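Local coordinates for cobalamin (Vitamin B12) biosynthesis CbiX protein (Marinobacter aquaeolei, PDB 3LYH) that is probably a metal-binding lyase of the CbiX family of chelatases, with a presumed part in making cobalamin, at residues I8-G14 against A38-E44; E63-P69 against V95-E101. All coordinates share one frame. Where two conformers were deposited one is given. Residues are numbered along the deposited sequence.

Contact 1: I8-G14 against A38-E44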
ATOM      1  N   ILE B   8      17.787   2.036  -7.702  1.00 12.29           N
ATOM      2  CA  ILE B   8      16.593   1.597  -7.001  1.00 11.86           C
ATOM      3  C   ILE B   8      15.494   1.366  -8.041  1.00 12.08           C
ATOM      4  O   ILE B   8      15.246   2.195  -8.906  1.00 11.94           O
ATOM      5  CB  ILE B   8      16.114   2.664  -6.001  1.00 13.36           C
ATOM      6  CG1 ILE B   8      17.090   2.785  -4.824  1.00 12.12           C
ATOM      7  CG2 ILE B   8      14.677   2.375  -5.514  1.00 14.39           C
ATOM      8  CD1 ILE B   8      16.926   1.624  -3.782  1.00 15.05           C
ATOM      9  N   ILE B   9      14.849   0.212  -7.945  1.00 11.21           N
ATOM     10  CA  ILE B   9      13.662  -0.113  -8.719  1.00 11.32           C
ATOM     11  C   ILE B   9      12.513  -0.259  -7.739  1.00  9.54           C
ATOM     12  O   ILE B   9      12.531  -1.172  -6.890  1.00 11.96           O
ATOM     13  CB  ILE B   9      13.824  -1.404  -9.548  1.00 10.33           C
ATOM     14  CG1 ILE B   9      15.011  -1.242 -10.469  1.00 13.06           C
ATOM     15  CG2 ILE B   9      12.562  -1.643 -10.412  1.00 16.94           C
ATOM     16  CD1 ILE B   9      15.372  -2.483 -11.315  1.00 17.38           C
ATOM     17  N   LEU B  10      11.528   0.621  -7.857  1.00  9.23           N
ATOM     18  CA  LEU B  10      10.272   0.529  -7.087  1.00  8.43           C
ATOM     19  C   LEU B  10       9.376  -0.379  -7.865  1.00 11.25           C
ATOM     20  O   LEU B  10       9.035  -0.054  -8.996  1.00 13.47           O
ATOM     21  CB  LEU B  10       9.611   1.877  -6.856  1.00  8.81           C
ATOM     22  CG  LEU B  10      10.448   2.923  -6.145  1.00 11.61           C
ATOM     23  CD1 LEU B  10       9.724   4.262  -5.953  1.00 14.35           C
ATOM     24  CD2 LEU B  10      10.998   2.427  -4.858  1.00 22.96           C
ATOM     25  N   LEU B  11       9.014  -1.526  -7.289  1.00  9.95           N
ATOM     26  CA  LEU B  11       8.306  -2.574  -8.034  1.00  8.75           C
ATOM     27  C   LEU B  11       6.857  -2.659  -7.638  1.00  8.99           C
ATOM     28  O   LEU B  11       6.556  -2.950  -6.497  1.00 13.34           O
ATOM     29  CB  LEU B  11       8.961  -3.945  -7.888  1.00 10.03           C
ATOM     30  CG  LEU B  11       8.395  -5.056  -8.789  1.00 14.68           C
ATOM     31  CD1 LEU B  11       8.668  -4.745 -10.210  1.00 12.99           C
ATOM     32  CD2 LEU B  11       9.005  -6.426  -8.392  1.00 15.56           C
ATOM     33  N   ALA B  12       5.976  -2.441  -8.645  1.00 11.82           N
ATOM     34  CA  ALA B  12       4.495  -2.511  -8.437  1.00 13.94           C
ATOM     35  C   ALA B  12       3.883  -3.664  -9.267  1.00 14.76           C
ATOM     36  O   ALA B  12       4.490  -4.095 -10.233  1.00 15.25           O
ATOM     37  CB  ALA B  12       3.843  -1.140  -8.857  1.00 13.28           C
ATOM     38  N   HIS B  13       2.689  -4.166  -8.931  1.00 15.58           N
ATOM     39  CA  HIS B  13       1.845  -4.839  -9.987  1.00 17.59           C
ATOM     40  C   HIS B  13       1.354  -3.853 -11.007  1.00 16.52           C
ATOM     41  O   HIS B  13       0.929  -2.752 -10.642  1.00 21.52           O
ATOM     42  CB  HIS B  13       0.582  -5.471  -9.387  1.00 21.41           C
ATOM     43  CG  HIS B  13       0.778  -6.839  -8.855  1.00 18.86           C
ATOM     44  ND1 HIS B  13       1.428  -7.826  -9.566  1.00 26.17           N
ATOM     45  CD2 HIS B  13       0.410  -7.400  -7.676  1.00 24.44           C
ATOM     46  CE1 HIS B  13       1.481  -8.926  -8.835  1.00 29.36           C
ATOM     47  NE2 HIS B  13       0.871  -8.693  -7.685  1.00 31.38           N
ATOM     48  N   GLY B  14       1.322  -4.260 -12.273  1.00 16.39           N
ATOM     49  CA  GLY B  14       0.763  -3.447 -13.352  1.00 17.67           C
ATOM     50  C   GLY B  14      -0.688  -3.806 -13.618  1.00 17.18           C
ATOM     51  O   GLY B  14      -1.248  -4.715 -13.019  1.00 23.97           O
ATOM     52  N   ALA B  38      16.687   6.107  -9.652  1.00 11.30           N
ATOM     53  CA  ALA B  38      15.506   5.461  -9.087  1.00 12.00           C
ATOM     54  C   ALA B  38      14.378   5.476 -10.126  1.00 11.55           C
ATOM     55  O   ALA B  38      14.198   6.455 -10.816  1.00 14.42           O
ATOM     56  CB  ALA B  38      15.106   6.127  -7.709  1.00 12.36           C
ATOM     57  N   ALA B  39      13.674   4.339 -10.255  1.00 10.07           N
ATOM     58  CA  ALA B  39      12.632   4.205 -11.287  1.00 11.58           C
ATOM     59  C   ALA B  39      11.545   3.259 -10.807  1.00 11.22           C
ATOM     60  O   ALA B  39      11.826   2.352  -9.991  1.00 13.51           O
ATOM     61  CB  ALA B  39      13.238   3.689 -12.571  1.00 12.62           C
ATOM     62  N   ILE B  40      10.337   3.480 -11.281  1.00 11.48           N
ATOM     63  CA  ILE B  40       9.261   2.495 -11.042  1.00 12.45           C
ATOM     64  C   ILE B  40       9.286   1.468 -12.173  1.00 11.45           C
ATOM     65  O   ILE B  40       9.631   1.799 -13.320  1.00 14.10           O
ATOM     66  CB  ILE B  40       7.835   3.127 -10.966  1.00 11.64           C
ATOM     67  CG1 ILE B  40       6.826   2.108 -10.473  1.00 14.05           C
ATOM     68  CG2 ILE B  40       7.408   3.794 -12.331  1.00 14.62           C
ATOM     69  CD1 ILE B  40       5.506   2.672 -10.034  1.00 14.93           C
ATOM     70  N   ALA B  41       8.972   0.220 -11.816  1.00 10.98           N
ATOM     71  CA  ALA B  41       8.779  -0.837 -12.797  1.00 10.30           C
ATOM     72  C   ALA B  41       7.581  -1.662 -12.348  1.00 11.95           C
ATOM     73  O   ALA B  41       7.209  -1.685 -11.160  1.00 10.68           O
ATOM     74  CB  ALA B  41      10.034  -1.725 -12.964  1.00 10.53           C
ATOM     75  N   TYR B  42       6.963  -2.319 -13.330  1.00 13.60           N
ATOM     76  CA  TYR B  42       5.783  -3.120 -13.123  1.00 13.35           C
ATOM     77  C   TYR B  42       6.088  -4.604 -13.425  1.00 13.71           C
ATOM     78  O   TYR B  42       6.718  -4.937 -14.415  1.00 14.49           O
ATOM     79  CB  TYR B  42       4.664  -2.651 -14.051  1.00 13.26           C
ATOM     80  CG  TYR B  42       4.210  -1.242 -13.754  1.00 11.15           C
ATOM     81  CD1 TYR B  42       3.363  -1.007 -12.697  1.00 13.51           C
ATOM     82  CD2 TYR B  42       4.604  -0.170 -14.551  1.00 18.44           C
ATOM     83  CE1 TYR B  42       2.933   0.288 -12.407  1.00 16.37           C
ATOM     84  CE2 TYR B  42       4.172   1.137 -14.278  1.00 15.77           C
ATOM     85  CZ  TYR B  42       3.336   1.338 -13.205  1.00 22.21           C
ATOM     86  OH  TYR B  42       2.888   2.591 -12.904  1.00 27.41           O
HETATM   87  N   MSE B  43       5.628  -5.456 -12.533  1.00 14.46           N
HETATM   88  CA  MSE B  43       5.817  -6.910 -12.617  0.50 16.23           C
HETATM   89  C   MSE B  43       5.192  -7.480 -13.906  1.00 17.40           C
HETATM   90  O   MSE B  43       5.745  -8.380 -14.513  1.00 16.71           O
HETATM   91  CB  MSE B  43       5.228  -7.561 -11.351  0.50 16.44           C
HETATM   92  CG  MSE B  43       5.661  -9.012 -11.018  0.50 15.75           C
HETATM   93 SE   MSE B  43       5.009  -9.526  -9.260  0.38 17.91          SE
HETATM   94  CE  MSE B  43       5.161  -7.761  -8.666  0.50  2.56           C
ATOM     95  N   GLU B  44       4.046  -6.922 -14.315  1.00 16.44           N
ATOM     96  CA  GLU B  44       3.376  -7.328 -15.533  1.00 18.60           C
ATOM     97  C   GLU B  44       2.393  -6.297 -16.027  1.00 19.20           C
ATOM     98  O   GLU B  44       2.089  -5.348 -15.319  1.00 18.99           O
ATOM     99  CB  GLU B  44       2.584  -8.605 -15.277  1.00 18.29           C
ATOM    100  CG  GLU B  44       1.412  -8.430 -14.321  1.00 18.28           C
ATOM    101  CD  GLU B  44       1.854  -8.405 -12.903  1.00 24.87           C
ATOM    102  OE1 GLU B  44       2.431  -9.419 -12.507  1.00 24.47           O
ATOM    103  OE2 GLU B  44       1.665  -7.373 -12.198  1.00 24.18           O
TER
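Mostly, small residues face large ones between strands 8-12 and 38-42, which run in the same direction, short axes 29° apart: Ala38, Ala39 and Ala41 beside Ile8, Ile9 and Leu11, and Ala12 beside Tyr42; Leu10 beside Ile40 is the exception. On the face carrying Ile9 and Leu11, the methyl of Ala41 makes a low point: Ile9 CG2 settles 3.6 Å from Ala41 CB, Leu11 CD1 4.3 Å from it. On the face of Leu10 the sizes reverse at the carboxyl end, where Ala12 CB sits 3.9 Å from Tyr42 CD1 and 4.3 Å from Ile40 CD1. Helix 18-34, with Val117 and Leu121 of the second subunit over Leu10 and Ile8, covers this face, helix 50-59 the other. Helix 18-34 also links the strands, a beta-alpha-beta crossover in a three-layered alpha/beta fold. Five backbone hydrogen bonds hold the register, Ala39 N to Ile8 O (3.0 Å) first, Met43 N to Ala12 O (2.9 Å) last. Beyond, selenomethionine Met43 leans obliquely on the His13 ring, SE 3.6 Å from CE1. Glu44 OE2 accepts hydrogen bonds from His13 ND1 (2.7 Å) and Gly14 N (3.1 Å). Lacking a side chain, Gly14 fits tightly, CA 3.0 Å from Glu44 O.

Contact 2: E63-P69 against V95-E101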
ATOM      1  N   GLU B  63      25.373  -1.621 -12.506  1.00 18.18           N
ATOM      2  CA  GLU B  63      25.478  -3.046 -12.312  1.00 17.62           C
ATOM      3  C   GLU B  63      24.821  -3.549 -11.017  1.00 17.74           C
ATOM      4  O   GLU B  63      24.660  -4.759 -10.908  1.00 18.86           O
ATOM      5  CB  GLU B  63      26.956  -3.470 -12.345  1.00 21.98           C
ATOM      6  CG  GLU B  63      27.711  -2.954 -13.575  1.00 28.00           C
ATOM      7  CD  GLU B  63      27.203  -3.515 -14.912  1.00 37.89           C
ATOM      8  OE1 GLU B  63      26.582  -4.599 -14.939  1.00 47.26           O
ATOM      9  OE2 GLU B  63      27.459  -2.871 -15.958  1.00 50.06           O
ATOM     10  N   GLN B  64      24.497  -2.641 -10.075  1.00 15.79           N
ATOM     11  CA  GLN B  64      24.004  -2.989  -8.725  1.00 15.82           C
ATOM     12  C   GLN B  64      22.612  -2.373  -8.579  1.00 14.08           C
ATOM     13  O   GLN B  64      22.410  -1.179  -8.864  1.00 14.78           O
ATOM     14  CB  GLN B  64      24.910  -2.428  -7.623  1.00 16.17           C
ATOM     15  CG  GLN B  64      26.346  -2.998  -7.607  1.00 22.96           C
ATOM     16  CD  GLN B  64      26.427  -4.419  -7.101  1.00 33.60           C
ATOM     17  OE1 GLN B  64      25.564  -4.876  -6.340  1.00 36.46           O
ATOM     18  NE2 GLN B  64      27.483  -5.133  -7.515  1.00 36.34           N
ATOM     19  N   PHE B  65      21.655  -3.207  -8.172  1.00 14.97           N
ATOM     20  CA  PHE B  65      20.255  -2.826  -8.070  1.00 13.15           C
ATOM     21  C   PHE B  65      19.706  -3.252  -6.728  1.00 14.57           C
ATOM     22  O   PHE B  65      20.176  -4.232  -6.158  1.00 14.26           O
ATOM     23  CB  PHE B  65      19.425  -3.521  -9.171  1.00 13.87           C
ATOM     24  CG  PHE B  65      19.833  -3.138 -10.562  1.00 10.86           C
ATOM     25  CD1 PHE B  65      20.961  -3.717 -11.148  1.00 14.69           C
ATOM     26  CD2 PHE B  65      19.058  -2.277 -11.333  1.00 11.80           C
ATOM     27  CE1 PHE B  65      21.363  -3.347 -12.451  1.00 17.55           C
ATOM     28  CE2 PHE B  65      19.422  -1.917 -12.616  1.00 12.49           C
ATOM     29  CZ  PHE B  65      20.578  -2.464 -13.199  1.00 15.34           C
ATOM     30  N   THR B  66      18.695  -2.531  -6.262  1.00 13.35           N
ATOM     31  CA  THR B  66      17.859  -2.959  -5.141  1.00 11.87           C
ATOM     32  C   THR B  66      16.414  -2.748  -5.580  1.00 12.52           C
ATOM     33  O   THR B  66      16.048  -1.654  -5.983  1.00 14.28           O
ATOM     34  CB  THR B  66      18.155  -2.210  -3.836  1.00 16.52           C
ATOM     35  OG1 THR B  66      19.525  -2.480  -3.464  1.00 18.05           O
ATOM     36  CG2 THR B  66      17.206  -2.629  -2.694  1.00 16.81           C
ATOM     37  N   VAL B  67      15.661  -3.839  -5.556  1.00 12.97           N
ATOM     38  CA  VAL B  67      14.200  -3.842  -5.777  1.00 11.79           C
ATOM     39  C   VAL B  67      13.502  -3.623  -4.470  1.00 11.77           C
ATOM     40  O   VAL B  67      13.691  -4.404  -3.517  1.00 12.87           O
ATOM     41  CB  VAL B  67      13.750  -5.157  -6.430  1.00 13.89           C
ATOM     42  CG1 VAL B  67      12.233  -5.226  -6.553  1.00 13.09           C
ATOM     43  CG2 VAL B  67      14.387  -5.309  -7.844  1.00 13.65           C
ATOM     44  N   VAL B  68      12.726  -2.544  -4.422  1.00 12.16           N
ATOM     45  CA  VAL B  68      11.889  -2.173  -3.248  1.00 11.26           C
ATOM     46  C   VAL B  68      10.417  -2.431  -3.675  1.00  8.89           C
ATOM     47  O   VAL B  68       9.853  -1.647  -4.466  1.00 10.20           O
ATOM     48  CB  VAL B  68      12.045  -0.705  -2.838  1.00 10.51           C
ATOM     49  CG1 VAL B  68      11.168  -0.381  -1.621  1.00 10.81           C
ATOM     50  CG2 VAL B  68      13.509  -0.361  -2.521  1.00 15.71           C
ATOM     51  N   PRO B  69       9.811  -3.535  -3.158  1.00  8.43           N
ATOM     52  CA  PRO B  69       8.413  -3.807  -3.535  1.00 10.48           C
ATOM     53  C   PRO B  69       7.426  -2.788  -2.993  1.00 12.15           C
ATOM     54  O   PRO B  69       7.369  -2.549  -1.790  1.00 10.54           O
ATOM     55  CB  PRO B  69       8.157  -5.209  -2.995  1.00 11.74           C
ATOM     56  CG  PRO B  69       9.479  -5.803  -2.765  1.00 14.38           C
ATOM     57  CD  PRO B  69      10.342  -4.629  -2.351  1.00 12.48           C
ATOM     58  N   VAL B  95      24.062  -8.775 -13.750  1.00 17.26           N
ATOM     59  CA  VAL B  95      23.962  -7.789 -12.676  1.00 17.20           C
ATOM     60  C   VAL B  95      23.633  -8.477 -11.355  1.00 15.40           C
ATOM     61  O   VAL B  95      23.315  -9.671 -11.348  1.00 15.61           O
ATOM     62  CB  VAL B  95      22.889  -6.725 -13.003  1.00 16.02           C
ATOM     63  CG1 VAL B  95      23.322  -5.916 -14.279  1.00 19.24           C
ATOM     64  CG2 VAL B  95      21.528  -7.355 -13.216  1.00 17.46           C
ATOM     65  N   THR B  96      23.764  -7.702 -10.282  1.00 14.81           N
ATOM     66  CA  THR B  96      23.454  -8.082  -8.897  1.00 16.30           C
ATOM     67  C   THR B  96      22.234  -7.258  -8.443  1.00 14.18           C
ATOM     68  O   THR B  96      22.249  -6.023  -8.518  1.00 14.42           O
ATOM     69  CB  THR B  96      24.633  -7.841  -7.964  1.00 21.68           C
ATOM     70  OG1 THR B  96      25.765  -8.562  -8.466  1.00 23.87           O
ATOM     71  CG2 THR B  96      24.340  -8.341  -6.527  1.00 23.34           C
ATOM     72  N   ILE B  97      21.186  -7.952  -8.011  1.00 14.24           N
ATOM     73  CA  ILE B  97      19.927  -7.328  -7.598  1.00 12.78           C
ATOM     74  C   ILE B  97      19.525  -7.854  -6.230  1.00 16.11           C
ATOM     75  O   ILE B  97      19.236  -9.044  -6.100  1.00 16.97           O
ATOM     76  CB  ILE B  97      18.782  -7.601  -8.608  1.00 12.94           C
ATOM     77  CG1 ILE B  97      19.215  -7.305 -10.034  1.00 12.78           C
ATOM     78  CG2 ILE B  97      17.439  -6.885  -8.209  1.00 12.40           C
ATOM     79  CD1 ILE B  97      18.235  -7.855 -11.114  1.00 15.80           C
ATOM     80  N   ARG B  98      19.529  -6.965  -5.233  1.00 13.45           N
ATOM     81  CA  ARG B  98      19.023  -7.269  -3.914  1.00 15.48           C
ATOM     82  C   ARG B  98      17.515  -7.058  -3.912  1.00 15.00           C
ATOM     83  O   ARG B  98      17.032  -6.106  -4.489  1.00 13.82           O
ATOM     84  CB  ARG B  98      19.658  -6.370  -2.871  1.00 16.49           C
ATOM     85  CG  ARG B  98      19.188  -6.661  -1.477  1.00 18.18           C
ATOM     86  CD  ARG B  98      20.061  -5.990  -0.400  1.00 22.70           C
ATOM     87  NE  ARG B  98      19.801  -4.564  -0.223  1.00 29.54           N
ATOM     88  CZ  ARG B  98      18.802  -4.045   0.509  1.00 29.20           C
ATOM     89  NH1 ARG B  98      17.916  -4.828   1.145  1.00 25.46           N
ATOM     90  NH2 ARG B  98      18.691  -2.726   0.610  1.00 28.43           N
ATOM     91  N   LEU B  99      16.798  -7.942  -3.238  1.00 13.46           N
ATOM     92  CA  LEU B  99      15.358  -7.821  -3.052  1.00 13.40           C
ATOM     93  C   LEU B  99      15.117  -7.331  -1.625  1.00 15.68           C
ATOM     94  O   LEU B  99      15.372  -8.052  -0.657  1.00 14.46           O
ATOM     95  CB  LEU B  99      14.701  -9.183  -3.324  1.00 14.86           C
ATOM     96  CG  LEU B  99      13.207  -9.290  -3.011  1.00 16.57           C
ATOM     97  CD1 LEU B  99      12.476  -8.205  -3.808  1.00 13.39           C
ATOM     98  CD2 LEU B  99      12.667 -10.664  -3.271  1.00 19.43           C
ATOM     99  N   ALA B 100      14.709  -6.068  -1.482  1.00 14.01           N
ATOM    100  CA  ALA B 100      14.352  -5.508  -0.191  1.00 15.30           C
ATOM    101  C   ALA B 100      13.002  -6.035   0.282  1.00 13.17           C
ATOM    102  O   ALA B 100      12.217  -6.556  -0.525  1.00 13.27           O
ATOM    103  CB  ALA B 100      14.339  -3.980  -0.287  1.00 13.97           C
ATOM    104  N   GLU B 101      12.723  -5.902   1.591  1.00 11.97           N
ATOM    105  CA  GLU B 101      11.397  -6.198   2.138  0.50 12.61           C
ATOM    106  C   GLU B 101      10.349  -5.266   1.487  1.00 11.49           C
ATOM    107  O   GLU B 101      10.677  -4.142   1.115  1.00 12.17           O
ATOM    108  CB  GLU B 101      11.392  -6.080   3.692  0.50 15.55           C
ATOM    109  CG  GLU B 101      11.463  -4.640   4.249  0.50 20.01           C
ATOM    110  CD  GLU B 101      11.580  -4.517   5.789  0.50 17.90           C
ATOM    111  OE1 GLU B 101      11.615  -5.589   6.454  0.50 20.31           O
ATOM    112  OE2 GLU B 101      11.653  -3.336   6.296  0.50 13.01           O
TER
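This is a parallel strand pairing at one side of the sheet, where strand 64-69 meets strand 96-99, outermost within the chain. Five backbone hydrogen bonds link the segments, the first Thr96 N to Glu63 O (3.1 Å), the last Ala100 N to Val67 O (2.8 Å), and the strands cross at 24°. One face is apolar: Phe65 CE1 touches Val95 CG1 at 3.7 Å, Val67 CG2 meets Ile97 CG2 at 3.5 Å, and Leu99 CD1 lies 4.1 Å from Val67 CG1 and 4.0 Å from Pro69 CG. Helices 50-59 and 78-93 cover it. The other face is more polar. There Thr66 CG2 lies over one face of the Arg98 guanidinium, 3.6 Å from NH2, which forms a salt bridge with Glu120 and a hydrogen bond with Ser124, both of the second subunit, while Thr66 OG1 is hydrogen-bonded to His6 and to that same Ser124. Sheet pairing and subunit interface thus share this face. Helix 78-93 connects the two strands, the beta-alpha-beta arrangement of an open parallel alpha/beta sheet, as in chelatase-family domains.

How the contacts relate
Contacts 1 and 2 follow one another along the chain yet form a single parallel sheet, their centres about 11 Å apart. The joint between them is the pairing of strands 6-12 and 64-69, with probable hydrogen bonds from Val68 N to Ile9 O (2.8 Å) and from Leu11 N to Val68 O (2.9 Å). Ile9 CD1 also packs 3.7 Å from Phe65 CD2, and Leu11 CB 3.8 Å from Val67 CG1. Both contacts meet the second subunit. The first crossover places 38-42 beside 6-12; the next passes over 6-12 to 64-69, and the last adds 96-99. His13 follows the carboxyl end of strand 6-12, the end of the sheet where open parallel alpha/beta folds commonly bind ligands.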